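Putative laminarinase (Phanerochaete chrysosporium, PDB 2W39) probably hydrolyses internal beta-1,3 and beta-1,4 links of beta-glucans such as laminarin and lichenin, as a secreted family 16 glycoside hydrolase of a white-rot fungus. Local coordinates at residues T17-I23 with V72-I77; T81-F87 with W186-T192; V208-I212 with D222-T226; S214-I219 with V294-Q298. Residue numbers count along the deposited sequence, not the author numbering.

How the contacts relate
Contacts 2, 3 and 4 gather at one end of the beta sandwich, their centres 9 to 12 Å apart, whereas contact 1 lies 19 to 29 Å from them, centre to centre. Contact 1 belongs to the mixed sheet whose strand 69-76 reaches the bound sugar; contacts 2 and 4 share the antiparallel sheet, where strand 83-89 lies between 185-191 and 288-297. Strand 69-76 leads directly into 83-89, carrying the chain from one sheet to the other. Contact 3 covers the outer side of the antiparallel sheet, with Trp224 on Val84 and Ala188. Contacts 1, 2 and 3 follow in series, while contacts 3 and 4 interleave, and contact 4 joins the C-terminal strand to the turn after helix 210-214.

Contact 1 (T17-I23 with V72-I77); sequences TFTHEAI and VRIRSI
Phe18 lays its ring (chi1 m) over Ser76, whose CB stands 4.0 Å from the ring centroid, while Phe18 CD2 reaches Ile74 CD1 at 3.6 Å. Strands 18-20 and 73-76 run antiparallel, their axes 4.5 Å apart at 150°. Phe18-Ser76 and His20-Ile74 are non-hydrogen-bonded pairs, with CA atoms 4.2 and 4.4 Å apart; Thr19-Arg75 is the hydrogen-bonded pair, Thr19 N to Arg75 O and Arg75 N to Thr19 O, both 2.9 Å. Ile77 N to Thr17 O (2.9 Å) and Glu21 N to Arg73 O (2.8 Å) extend the pairing. This is an edge of the mixed sheet of the GH16 beta sandwich, where strand 69-76 also pairs with 246-253. The His20 ring (chi1 m) covers Ile74 CG2, 3.5 Å from its centroid. Glu21 (chi1 m, chi2 t) sends OE1 to Arg73 NE at 2.9 Å; its OE2 lies 3.5 Å from Arg75 NH1, well out of the guanidinium plane, a purely electrostatic pairing. Both arginines also form salt bridges with Glu107. One water joins Thr19 OG1 (2.7 Å), Arg75 O (2.8 Å) and Arg75 NE (2.9 Å). The extended Arg73 chain (chi1 to chi3 t) donates from NH2 to O6 of a bound glucose.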
loop_
_atom_site.group_PDB
_atom_site.type_symbol
_atom_site.label_atom_id
_atom_site.label_comp_id
_atom_site.label_asym_id
_atom_site.label_seq_id
_atom_site.Cartn_x
_atom_site.Cartn_y
_atom_site.Cartn_z
ATOM N N THR A 17 4.955 12.761 -12.246
ATOM C CA THR A 17 3.636 12.137 -12.398
ATOM C C THR A 17 2.911 11.917 -11.068
ATOM O O THR A 17 1.723 11.567 -11.058
ATOM C CB THR A 17 3.757 10.802 -13.144
ATOM O OG1 THR A 17 4.550 9.925 -12.346
ATOM C CG2 THR A 17 4.378 11.003 -14.551
ATOM N N PHE A 18 3.617 12.167 -9.969
ATOM C CA PHE A 18 3.048 12.131 -8.613
ATOM C C PHE A 18 3.344 13.452 -7.950
ATOM O O PHE A 18 4.258 14.154 -8.363
ATOM C CB PHE A 18 3.706 11.030 -7.764
ATOM C CG PHE A 18 3.200 9.631 -8.047
ATOM C CD1 PHE A 18 3.338 9.033 -9.295
ATOM C CD2 PHE A 18 2.591 8.896 -7.028
ATOM C CE1 PHE A 18 2.868 7.758 -9.528
ATOM C CE2 PHE A 18 2.120 7.604 -7.247
ATOM C CZ PHE A 18 2.251 7.033 -8.507
ATOM N N THR A 19 2.587 13.780 -6.911
ATOM C CA THR A 19 2.972 14.837 -5.997
ATOM C C THR A 19 3.227 14.219 -4.624
ATOM O O THR A 19 2.828 13.084 -4.347
ATOM C CB THR A 19 1.916 15.936 -5.863
ATOM O OG1 THR A 19 0.752 15.397 -5.247
ATOM C CG2 THR A 19 1.571 16.518 -7.210
ATOM N N HIS A 20 3.934 14.953 -3.783
ATOM C CA HIS A 20 4.046 14.616 -2.371
ATOM C C HIS A 20 2.977 15.376 -1.602
ATOM O O HIS A 20 2.832 16.600 -1.744
ATOM C CB HIS A 20 5.421 15.023 -1.842
ATOM C CG HIS A 20 6.550 14.148 -2.292
ATOM N ND1 HIS A 20 6.835 13.894 -3.618
ATOM C CD2 HIS A 20 7.508 13.508 -1.575
ATOM C CE1 HIS A 20 7.905 13.115 -3.690
ATOM N NE2 HIS A 20 8.340 12.874 -2.467
ATOM N N GLU A 21 2.216 14.668 -0.780
ATOM C CA GLU A 21 1.162 15.281 0.012
ATOM C C GLU A 21 1.743 15.728 1.347
ATOM O O GLU A 21 2.059 14.896 2.203
ATOM C CB GLU A 21 0.038 14.288 0.232
ATOM C CG GLU A 21 -0.628 13.777 -1.043
ATOM C CD GLU A 21 -1.850 12.968 -0.695
ATOM O OE1 GLU A 21 -1.741 11.728 -0.577
ATOM O OE2 GLU A 21 -2.926 13.599 -0.523
ATOM N N ALA A 22 1.872 17.043 1.525
ATOM C CA ALA A 22 2.366 17.598 2.778
ATOM C C ALA A 22 1.141 17.920 3.617
ATOM O O ALA A 22 0.680 19.066 3.689
ATOM C CB ALA A 22 3.201 18.828 2.505
ATOM N N ILE A 23 0.610 16.886 4.254
ATOM C CA ILE A 23 -0.662 16.953 4.957
ATOM C C ILE A 23 -0.494 16.420 6.359
ATOM O O ILE A 23 0.364 15.570 6.612
ATOM C CB ILE A 23 -1.783 16.161 4.214
ATOM C CG1 ILE A 23 -1.456 14.653 4.112
ATOM C CG2 ILE A 23 -2.045 16.769 2.845
ATOM C CD1 ILE A 23 -2.582 13.810 3.546
ATOM N N VAL A 72 7.186 10.421 3.718
ATOM C CA VAL A 72 6.532 10.862 2.499
ATOM C C VAL A 72 5.266 10.064 2.216
ATOM O O VAL A 72 5.152 8.878 2.570
ATOM C CB VAL A 72 7.486 10.828 1.278
ATOM C CG1 VAL A 72 8.688 11.768 1.479
ATOM C CG2 VAL A 72 7.948 9.415 0.956
ATOM N N ARG A 73 4.342 10.730 1.524
ATOM C CA ARG A 73 3.087 10.170 1.034
ATOM C C ARG A 73 2.926 10.731 -0.375
ATOM O O ARG A 73 2.680 11.926 -0.545
ATOM C CB ARG A 73 1.941 10.600 1.951
ATOM C CG ARG A 73 0.549 10.243 1.423
ATOM C CD ARG A 73 -0.475 10.366 2.505
ATOM N NE ARG A 73 -1.842 10.385 1.982
ATOM C CZ ARG A 73 -2.920 9.991 2.662
ATOM N NH1 ARG A 73 -2.806 9.393 3.840
ATOM N NH2 ARG A 73 -4.122 10.132 2.124
ATOM N N ILE A 74 3.134 9.888 -1.374
ATOM C CA ILE A 74 3.055 10.339 -2.751
ATOM C C ILE A 74 1.760 9.889 -3.380
ATOM O O ILE A 74 1.245 8.815 -3.069
ATOM C CB ILE A 74 4.317 9.922 -3.584
ATOM C CG1 ILE A 74 4.431 8.398 -3.843
ATOM C CG2 ILE A 74 5.600 10.500 -2.947
ATOM C CD1 ILE A 74 5.443 8.045 -4.923
ATOM N N ARG A 75 1.222 10.712 -4.268
ATOM C CA ARG A 75 -0.085 10.486 -4.845
ATOM C C ARG A 75 -0.018 10.732 -6.348
ATOM O O ARG A 75 0.470 11.778 -6.805
ATOM C CB ARG A 75 -1.091 11.459 -4.220
ATOM C CG ARG A 75 -2.513 11.257 -4.743
ATOM C CD ARG A 75 -3.478 12.256 -4.158
ATOM N NE ARG A 75 -3.261 13.605 -4.687
ATOM C CZ ARG A 75 -3.938 14.677 -4.292
ATOM N NH1 ARG A 75 -4.840 14.577 -3.327
ATOM N NH2 ARG A 75 -3.704 15.851 -4.862
ATOM N N SER A 76 -0.529 9.793 -7.139
ATOM C CA SER A 76 -0.542 10.001 -8.593
ATOM C C SER A 76 -1.366 11.228 -8.931
ATOM O O SER A 76 -2.403 11.482 -8.324
ATOM C CB SER A 76 -1.081 8.777 -9.346
ATOM O OG SER A 76 -2.442 8.509 -9.031
ATOM N N ILE A 77 -0.930 11.973 -9.937
ATOM C CA ILE A 77 -1.720 13.105 -10.416
ATOM C C ILE A 77 -2.977 12.570 -11.124
ATOM O O ILE A 77 -4.075 13.089 -10.933
ATOM C CB ILE A 77 -0.865 14.036 -11.306
ATOM C CG1 ILE A 77 0.196 14.735 -10.449
ATOM C CG2 ILE A 77 -1.751 15.068 -12.020
ATOM C CD1 ILE A 77 1.290 15.415 -11.250
HETATM O O HOH W 1 -1.154 14.101 -6.647
HETATM O O HOH W 2 4.574 13.557 1.728
#

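Contact 2 (T81-F87 with W186-T192)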
loop_
_atom_site.group_PDB
_atom_site.type_symbol
_atom_site.label_atom_id
_atom_site.label_comp_id
_atom_site.label_asym_id
_atom_site.label_seq_id
_atom_site.Cartn_x
_atom_site.Cartn_y
_atom_site.Cartn_z
ATOM N N THR A 81 -10.273 4.402 -12.980
ATOM C CA THR A 81 -11.496 3.652 -12.675
ATOM C C THR A 81 -11.220 2.171 -12.993
ATOM O O THR A 81 -10.608 1.484 -12.170
ATOM C CB THR A 81 -12.737 4.226 -13.387
ATOM O OG1 THR A 81 -12.513 4.231 -14.804
ATOM C CG2 THR A 81 -13.021 5.657 -12.887
ATOM N N THR A 82 -11.646 1.688 -14.161
ATOM C CA THR A 82 -11.305 0.335 -14.591
ATOM C C THR A 82 -9.864 0.325 -15.102
ATOM O O THR A 82 -9.510 1.051 -16.044
ATOM C CB THR A 82 -12.289 -0.145 -15.647
ATOM O OG1 THR A 82 -13.558 -0.292 -15.008
ATOM C CG2 THR A 82 -11.856 -1.472 -16.252
ATOM N N HIS A 83 -9.005 -0.451 -14.436
ATOM C CA HIS A 83 -7.589 -0.432 -14.752
ATOM C C HIS A 83 -6.900 -1.591 -14.061
ATOM O O HIS A 83 -7.494 -2.264 -13.205
ATOM C CB HIS A 83 -6.934 0.890 -14.306
ATOM C CG HIS A 83 -6.788 1.040 -12.819
ATOM N ND1 HIS A 83 -7.863 1.217 -11.973
ATOM C CD2 HIS A 83 -5.684 1.104 -12.036
ATOM C CE1 HIS A 83 -7.420 1.362 -10.732
ATOM N NE2 HIS A 83 -6.098 1.292 -10.741
ATOM N N VAL A 84 -5.636 -1.788 -14.449
ATOM C CA VAL A 84 -4.735 -2.677 -13.718
ATOM C C VAL A 84 -3.513 -1.880 -13.297
ATOM O O VAL A 84 -2.946 -1.145 -14.109
ATOM C CB VAL A 84 -4.285 -3.885 -14.582
ATOM C CG1 VAL A 84 -3.384 -4.811 -13.793
ATOM C CG2 VAL A 84 -5.497 -4.655 -15.091
ATOM N N ALA A 85 -3.102 -2.015 -12.036
ATOM C CA ALA A 85 -1.877 -1.372 -11.535
ATOM C C ALA A 85 -0.923 -2.463 -11.076
ATOM O O ALA A 85 -1.317 -3.366 -10.336
ATOM C CB ALA A 85 -2.196 -0.413 -10.369
ATOM N N VAL A 86 0.330 -2.372 -11.521
ATOM C CA VAL A 86 1.343 -3.373 -11.203
ATOM C C VAL A 86 2.522 -2.685 -10.528
ATOM O O VAL A 86 3.101 -1.751 -11.087
ATOM C CB VAL A 86 1.839 -4.123 -12.462
ATOM C CG1 VAL A 86 2.820 -5.220 -12.062
ATOM C CG2 VAL A 86 0.647 -4.709 -13.232
ATOM N N PHE A 87 2.889 -3.176 -9.351
ATOM C CA PHE A 87 3.944 -2.623 -8.504
ATOM C C PHE A 87 5.071 -3.641 -8.408
ATOM O O PHE A 87 4.863 -4.737 -7.892
ATOM C CB PHE A 87 3.414 -2.337 -7.074
ATOM C CG PHE A 87 2.246 -1.378 -7.005
ATOM C CD1 PHE A 87 2.426 -0.073 -6.559
ATOM C CD2 PHE A 87 0.970 -1.786 -7.370
ATOM C CE1 PHE A 87 1.342 0.810 -6.483
ATOM C CE2 PHE A 87 -0.117 -0.896 -7.307
ATOM C CZ PHE A 87 0.069 0.400 -6.877
ATOM N N TRP A 186 6.045 -8.735 -6.698
ATOM C CA TRP A 186 5.116 -7.959 -7.508
ATOM C C TRP A 186 3.736 -8.019 -6.892
ATOM O O TRP A 186 3.248 -9.089 -6.482
ATOM C CB TRP A 186 5.014 -8.511 -8.926
ATOM C CG TRP A 186 6.272 -8.437 -9.723
ATOM C CD1 TRP A 186 6.636 -7.422 -10.571
ATOM C CD2 TRP A 186 7.312 -9.418 -9.787
ATOM N NE1 TRP A 186 7.842 -7.716 -11.156
ATOM C CE2 TRP A 186 8.281 -8.930 -10.694
ATOM C CE3 TRP A 186 7.526 -10.658 -9.157
ATOM C CZ2 TRP A 186 9.445 -9.646 -11.012
ATOM C CZ3 TRP A 186 8.685 -11.381 -9.487
ATOM C CH2 TRP A 186 9.631 -10.863 -10.405
ATOM N N TYR A 187 3.099 -6.859 -6.811
ATOM C CA TYR A 187 1.672 -6.756 -6.484
ATOM C C TYR A 187 0.960 -6.218 -7.700
ATOM O O TYR A 187 1.385 -5.205 -8.276
ATOM C CB TYR A 187 1.447 -5.826 -5.293
ATOM C CG TYR A 187 1.575 -6.544 -3.965
ATOM C CD1 TYR A 187 2.781 -6.579 -3.260
ATOM C CD2 TYR A 187 0.468 -7.208 -3.425
ATOM C CE1 TYR A 187 2.866 -7.255 -2.031
ATOM C CE2 TYR A 187 0.560 -7.900 -2.225
ATOM C CZ TYR A 187 1.757 -7.912 -1.540
ATOM O OH TYR A 187 1.793 -8.618 -0.366
ATOM N N ALA A 188 -0.144 -6.858 -8.083
ATOM C CA ALA A 188 -0.964 -6.380 -9.201
ATOM C C ALA A 188 -2.404 -6.301 -8.729
ATOM O O ALA A 188 -2.882 -7.172 -7.997
ATOM C CB ALA A 188 -0.840 -7.309 -10.394
ATOM N N MET A 189 -3.105 -5.259 -9.157
ATOM C CA MET A 189 -4.505 -5.072 -8.782
ATOM C C MET A 189 -5.282 -4.781 -10.049
ATOM O O MET A 189 -4.917 -3.860 -10.788
ATOM C CB MET A 189 -4.619 -3.933 -7.759
ATOM C CG MET A 189 -5.998 -3.710 -7.135
ATOM S SD MET A 189 -7.224 -2.974 -8.249
ATOM C CE MET A 189 -6.500 -1.368 -8.549
ATOM N N GLU A 190 -6.315 -5.587 -10.314
ATOM C CA GLU A 190 -7.258 -5.347 -11.396
ATOM C C GLU A 190 -8.584 -4.900 -10.810
ATOM O O GLU A 190 -9.159 -5.579 -9.956
ATOM C CB GLU A 190 -7.455 -6.614 -12.242
ATOM C CG GLU A 190 -8.499 -6.424 -13.351
ATOM C CD GLU A 190 -8.772 -7.661 -14.174
ATOM O OE1 GLU A 190 -8.372 -8.761 -13.754
ATOM O OE2 GLU A 190 -9.423 -7.520 -15.242
ATOM N N ARG A 191 -9.072 -3.756 -11.292
ATOM C CA ARG A 191 -10.379 -3.244 -10.896
ATOM C C ARG A 191 -11.241 -3.116 -12.147
ATOM O O ARG A 191 -10.868 -2.469 -13.126
ATOM C CB ARG A 191 -10.243 -1.869 -10.243
ATOM C CG ARG A 191 -11.585 -1.181 -10.060
ATOM C CD ARG A 191 -11.491 0.123 -9.288
ATOM N NE ARG A 191 -12.638 0.959 -9.628
ATOM C CZ ARG A 191 -12.652 2.281 -9.501
ATOM N NH1 ARG A 191 -11.642 2.905 -8.909
ATOM N NH2 ARG A 191 -13.693 2.966 -9.948
ATOM N N THR A 192 -12.415 -3.731 -12.089
ATOM C CA THR A 192 -13.442 -3.582 -13.103
ATOM C C THR A 192 -14.749 -3.203 -12.415
ATOM O O THR A 192 -14.799 -3.054 -11.194
ATOM C CB THR A 192 -13.653 -4.873 -13.914
ATOM O OG1 THR A 192 -14.346 -5.833 -13.110
ATOM C CG2 THR A 192 -12.329 -5.444 -14.427
HETATM O O HOH W 3 -14.333 0.501 -12.272
#
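Trp186, just inside the second strand, has its CA 3.3 Å from Phe87 O, a CA-H...O contact. Tyr187 forms the first hydrogen-bonded pair, its N donating to Phe87 O (3.0 Å) and its O accepting from Phe87 N (2.7 Å). Ala188 lies across from Val86 in a non-hydrogen-bonded pair, Ala188 CB 4.1 Å from Val86 CG2. Met189 pairs with Ala85 through two bonds of 2.9 Å, Met189 N to Ala85 O and Ala85 N to Met189 O, and its side chain bends so that CE comes 3.5 Å from His83 NE2. Glu190 faces Val84, CG to Val84 CG2 3.9 Å. Arg191 closes the pairing with His83: Arg191 N to His83 O 2.9 Å, His83 N to Arg191 O 3.0 Å. Its guanidinium lies flat under Thr81 O, which accepts from His83 ND1 (2.8 Å). The polar ends have further partners: His83 NE2 bonds to Glu104, the Glu190 carboxylate to Tyr3 and Thr221, and Arg191 NH1 to Asp243 O. At Thr192 the strand pairing has ended. With axes 4.6 Å apart at 172°, this is regular antiparallel sheet of the GH16 sandwich. Phe87, Tyr187 and Met189 pack on strand 115-120 of the other sheet; Val86 and Ala188 meet Ile212 of helix 210-214, and strands 288-297 and 195-202 flank the pair.

Contact 3 (V208-I212 with D222-T226); sequences VPNDI and DNWGT
Trp224 gives the largest share of the contact, with Pro209 and Ile212 on one face of its indole and Asp211 at the edge. Here helix 210-214 and the loop before strand 229-232 cover the outer face of the antiparallel sheet in the GH16 sandwich. Pro209 is the N-cap (phi/psi -55/135), residues 210-212 are helical, Asp222 and Asn223 have 3-10 conformation, and Trp224 (-97/-1) leads to Gly225 with positive phi. The closest CA pair is Pro209-Trp224, 5.8 Å. With chi1 m and chi2 14°, the Trp224 ring swings toward the helix. Pro209 CB stands 4.2 Å from the centroid of the Trp224 five-membered ring and 3.8 Å from Trp224 CD1. Ile212 (chi1 m, chi2 t) puts CG1 3.7 Å from the centroid of the six-membered ring and CD1 3.7 Å from Trp224 CE3. Both are CH-pi contacts. Asp211 (chi1 m) accepts from Trp224 NE1 at OD2, 3.0 Å away near the indole plane; OD2 also takes Asn220 N. A water modelled at two close, mutually exclusive positions bridges Asp211 OD2 (2.9 and 2.8 Å) and Asn223 ND2 (2.8 and 3.0 Å). The indole thus lays one face on Pro209 and Ile212 while NE1 finds a charged acceptor.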
loop_
_atom_site.group_PDB
_atom_site.type_symbol
_atom_site.label_atom_id
_atom_site.label_comp_id
_atom_site.label_asym_id
_atom_site.label_seq_id
_atom_site.Cartn_x
_atom_site.Cartn_y
_atom_site.Cartn_z
ATOM N N VAL A 208 5.385 -16.612 -11.708
ATOM C CA VAL A 208 4.926 -15.238 -11.924
ATOM C C VAL A 208 4.587 -15.012 -13.412
ATOM O O VAL A 208 5.417 -15.274 -14.287
ATOM C CB VAL A 208 5.945 -14.176 -11.394
ATOM C CG1 VAL A 208 7.338 -14.286 -12.003
ATOM C CG2 VAL A 208 5.394 -12.755 -11.568
ATOM N N PRO A 209 3.364 -14.543 -13.711
ATOM C CA PRO A 209 3.039 -14.223 -15.100
ATOM C C PRO A 209 4.036 -13.248 -15.715
ATOM O O PRO A 209 4.368 -12.231 -15.108
ATOM C CB PRO A 209 1.645 -13.590 -14.998
ATOM C CG PRO A 209 1.059 -14.240 -13.786
ATOM C CD PRO A 209 2.213 -14.314 -12.817
ATOM N N ASN A 210 4.473 -13.531 -16.939
ATOM C CA ASN A 210 5.377 -12.616 -17.625
ATOM C C ASN A 210 4.794 -11.197 -17.721
ATOM O O ASN A 210 5.514 -10.208 -17.609
ATOM C CB ASN A 210 5.760 -13.160 -18.997
ATOM C CG ASN A 210 6.841 -12.359 -19.639
ATOM O OD1 ASN A 210 8.037 -12.659 -19.472
ATOM N ND2 ASN A 210 6.460 -11.319 -20.349
ATOM N N ASP A 211 3.479 -11.108 -17.933
ATOM C CA ASP A 211 2.807 -9.805 -17.999
ATOM C C ASP A 211 3.134 -8.937 -16.785
ATOM O O ASP A 211 3.331 -7.730 -16.905
ATOM C CB ASP A 211 1.294 -9.995 -17.980
ATOM C CG ASP A 211 0.715 -10.448 -19.289
ATOM O OD1 ASP A 211 1.446 -10.536 -20.304
ATOM O OD2 ASP A 211 -0.509 -10.698 -19.284
ATOM N N ILE A 212 3.131 -9.563 -15.617
ATOM C CA ILE A 212 3.420 -8.869 -14.367
ATOM C C ILE A 212 4.916 -8.617 -14.217
ATOM O O ILE A 212 5.325 -7.499 -13.904
ATOM C CB ILE A 212 2.874 -9.675 -13.169
ATOM C CG1 ILE A 212 1.332 -9.639 -13.153
ATOM C CG2 ILE A 212 3.456 -9.186 -11.840
ATOM C CD1 ILE A 212 0.699 -10.528 -12.115
ATOM N N ASP A 222 -6.573 -12.773 -17.845
ATOM C CA ASP A 222 -7.129 -14.135 -17.958
ATOM C C ASP A 222 -6.068 -15.191 -17.701
ATOM O O ASP A 222 -6.397 -16.332 -17.349
ATOM C CB ASP A 222 -7.688 -14.401 -19.375
ATOM C CG ASP A 222 -8.959 -13.629 -19.680
ATOM O OD1 ASP A 222 -9.461 -13.754 -20.825
ATOM O OD2 ASP A 222 -9.476 -12.912 -18.796
ATOM N N ASN A 223 -4.811 -14.809 -17.920
ATOM C CA ASN A 223 -3.665 -15.695 -17.866
ATOM C C ASN A 223 -2.917 -15.694 -16.540
ATOM O O ASN A 223 -1.864 -16.320 -16.422
ATOM C CB ASN A 223 -2.700 -15.343 -19.008
ATOM C CG ASN A 223 -3.312 -15.586 -20.380
ATOM O OD1 ASN A 223 -4.137 -16.489 -20.555
ATOM N ND2 ASN A 223 -2.917 -14.781 -21.358
ATOM N N TRP A 224 -3.467 -15.015 -15.534
ATOM C CA TRP A 224 -2.713 -14.741 -14.317
ATOM C C TRP A 224 -2.949 -15.708 -13.165
ATOM O O TRP A 224 -2.336 -15.574 -12.104
ATOM C CB TRP A 224 -3.028 -13.315 -13.874
ATOM C CG TRP A 224 -2.420 -12.267 -14.769
ATOM C CD1 TRP A 224 -1.870 -12.433 -16.019
ATOM C CD2 TRP A 224 -2.332 -10.879 -14.478
ATOM N NE1 TRP A 224 -1.421 -11.227 -16.499
ATOM C CE2 TRP A 224 -1.702 -10.251 -15.577
ATOM C CE3 TRP A 224 -2.734 -10.091 -13.391
ATOM C CZ2 TRP A 224 -1.423 -8.870 -15.601
ATOM C CZ3 TRP A 224 -2.477 -8.729 -13.420
ATOM C CH2 TRP A 224 -1.820 -8.127 -14.512
ATOM N N GLY A 225 -3.817 -16.689 -13.365
ATOM C CA GLY A 225 -4.156 -17.617 -12.291
ATOM C C GLY A 225 -5.058 -16.981 -11.239
ATOM O O GLY A 225 -5.513 -15.840 -11.354
ATOM N N THR A 226 -5.298 -17.730 -10.180
ATOM C CA THR A 226 -6.196 -17.308 -9.126
ATOM C C THR A 226 -5.610 -16.134 -8.342
ATOM O O THR A 226 -4.442 -16.165 -7.958
ATOM C CB THR A 226 -6.467 -18.508 -8.226
ATOM O OG1 THR A 226 -7.162 -19.472 -9.012
ATOM C CG2 THR A 226 -7.282 -18.138 -7.010
HETATM O O HOH W 4 -1.159 -12.617 -21.310
HETATM O O HOH W 5 -0.499 -13.203 -20.431
#

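Contact 4 (S214-I219 with V294-Q298)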
loop_
_atom_site.group_PDB
_atom_site.type_symbol
_atom_site.label_atom_id
_atom_site.label_comp_id
_atom_site.label_asym_id
_atom_site.label_seq_id
_atom_site.Cartn_x
_atom_site.Cartn_y
_atom_site.Cartn_z
ATOM N N SER A 214 7.570 -8.639 -16.352
ATOM C CA SER A 214 8.341 -7.887 -17.352
ATOM C C SER A 214 7.706 -6.601 -17.844
ATOM O O SER A 214 8.353 -5.818 -18.542
ATOM C CB SER A 214 8.659 -8.779 -18.542
ATOM O OG SER A 214 9.652 -9.698 -18.142
ATOM N N GLY A 215 6.432 -6.412 -17.543
ATOM C CA GLY A 215 5.767 -5.171 -17.905
ATOM C C GLY A 215 5.673 -4.831 -19.383
ATOM O O GLY A 215 5.958 -3.703 -19.761
ATOM N N PRO A 216 5.246 -5.788 -20.230
ATOM C CA PRO A 216 5.016 -5.458 -21.635
ATOM C C PRO A 216 3.850 -4.481 -21.722
ATOM O O PRO A 216 3.062 -4.339 -20.774
ATOM C CB PRO A 216 4.596 -6.804 -22.247
ATOM C CG PRO A 216 3.952 -7.529 -21.102
ATOM C CD PRO A 216 4.881 -7.181 -19.951
ATOM N N ALA A 217 3.697 -3.846 -22.874
ATOM C CA ALA A 217 2.655 -2.846 -23.012
ATOM C C ALA A 217 1.249 -3.439 -23.162
ATOM O O ALA A 217 0.278 -2.722 -22.972
ATOM C CB ALA A 217 2.969 -1.878 -24.142
ATOM N N THR A 218 1.141 -4.725 -23.515
ATOM C CA THR A 218 -0.150 -5.421 -23.597
ATOM C C THR A 218 -0.176 -6.547 -22.567
ATOM O O THR A 218 0.792 -7.318 -22.475
ATOM C CB THR A 218 -0.380 -6.006 -25.004
ATOM O OG1 THR A 218 -0.399 -4.944 -25.961
ATOM C CG2 THR A 218 -1.682 -6.753 -25.064
ATOM N N ILE A 219 -1.270 -6.646 -21.809
ATOM C CA ILE A 219 -1.421 -7.694 -20.807
ATOM C C ILE A 219 -2.788 -8.327 -20.934
ATOM O O ILE A 219 -3.702 -7.734 -21.513
ATOM C CB ILE A 219 -1.226 -7.178 -19.355
ATOM C CG1 ILE A 219 -2.300 -6.134 -18.994
ATOM C CG2 ILE A 219 0.198 -6.668 -19.151
ATOM C CD1 ILE A 219 -2.320 -5.744 -17.519
ATOM N N VAL A 294 6.165 1.191 -11.324
ATOM C CA VAL A 294 4.711 1.076 -11.178
ATOM C C VAL A 294 4.143 1.319 -12.567
ATOM O O VAL A 294 4.481 2.327 -13.195
ATOM C CB VAL A 294 4.118 2.055 -10.147
ATOM C CG1 VAL A 294 2.593 1.951 -10.125
ATOM C CG2 VAL A 294 4.691 1.784 -8.749
ATOM N N ARG A 295 3.328 0.387 -13.059
ATOM C CA ARG A 295 2.747 0.493 -14.386
ATOM C C ARG A 295 1.248 0.384 -14.265
ATOM O O ARG A 295 0.725 -0.431 -13.505
ATOM C CB ARG A 295 3.289 -0.601 -15.304
ATOM C CG ARG A 295 4.796 -0.430 -15.532
ATOM C CD ARG A 295 5.398 -1.372 -16.553
ATOM N NE ARG A 295 6.829 -1.068 -16.720
ATOM C CZ ARG A 295 7.835 -1.824 -16.275
ATOM N NH1 ARG A 295 7.599 -2.970 -15.651
ATOM N NH2 ARG A 295 9.091 -1.435 -16.465
ATOM N N VAL A 296 0.559 1.220 -15.030
ATOM C CA VAL A 296 -0.893 1.197 -15.046
ATOM C C VAL A 296 -1.343 0.898 -16.466
ATOM O O VAL A 296 -0.755 1.407 -17.426
ATOM C CB VAL A 296 -1.493 2.526 -14.567
ATOM C CG1 VAL A 296 -3.022 2.436 -14.563
ATOM C CG2 VAL A 296 -0.976 2.871 -13.163
ATOM N N TYR A 297 -2.385 0.078 -16.570
ATOM C CA TYR A 297 -2.960 -0.348 -17.837
ATOM C C TYR A 297 -4.445 -0.034 -17.810
ATOM O O TYR A 297 -5.103 -0.126 -16.775
ATOM C CB TYR A 297 -2.797 -1.862 -18.009
ATOM C CG TYR A 297 -1.364 -2.321 -18.053
ATOM C CD1 TYR A 297 -0.622 -2.464 -16.880
ATOM C CD2 TYR A 297 -0.764 -2.650 -19.263
ATOM C CE1 TYR A 297 0.696 -2.901 -16.927
ATOM C CE2 TYR A 297 0.544 -3.088 -19.313
ATOM C CZ TYR A 297 1.275 -3.206 -18.139
ATOM O OH TYR A 297 2.585 -3.652 -18.169
ATOM N N GLN A 298 -4.993 0.291 -18.980
ATOM C CA GLN A 298 -6.425 0.526 -19.157
ATOM C C GLN A 298 -6.873 -0.029 -20.493
ATOM O O GLN A 298 -8.081 -0.202 -20.688
ATOM C CB GLN A 298 -6.744 2.012 -19.203
ATOM C CG GLN A 298 -6.656 2.716 -17.903
ATOM C CD GLN A 298 -6.930 4.214 -18.017
ATOM O OE1 GLN A 298 -7.261 4.765 -19.082
ATOM N NE2 GLN A 298 -6.799 4.866 -16.924
ATOM O OXT GLN A 298 -6.023 -0.237 -21.376
#
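Tyr297 dominates the contact through its chi1 m rotamer (chi2 79°), which swings the ring off the C-terminal strand toward the turn at 214-217. Its hydroxyl donates to Pro216 O, 2.7 Å from Tyr297 OH and near the ring plane, and Ala217 O sits at the ring edge, 3.7 Å from Tyr297 CE2. Ile219, chi1 p and chi2 t, extends CD1 over the ring face: 3.8 Å from the Tyr297 centroid, 19° off the normal, and 3.6 Å from Tyr297 CG. The tyrosine is therefore held by a hydrogen bond at its tip and a CH-pi contact on its face. Arg295, with chi1 m and chi2 and chi3 t, reaches out straight until chi4 (108°) turns the guanidinium, bringing NH1 to 3.6 Å from Gly215 CA; Arg295 NE bonds to Asn8 OD1. Gly215 leaves helix 210-214 with positive phi (62/48), and a CB there would lie 2.2 Å from Arg295 NH1, so the position leaves no space for a side chain. The segments do not pair directly: strand 2-9 bonds to both, receiving 218-220 along one edge and 288-297 along the other. Tyr297 thus spans strand 2-9 to reach the helix-to-strand turn and Ile219, in the antiparallel sheet of the GH16 beta sandwich.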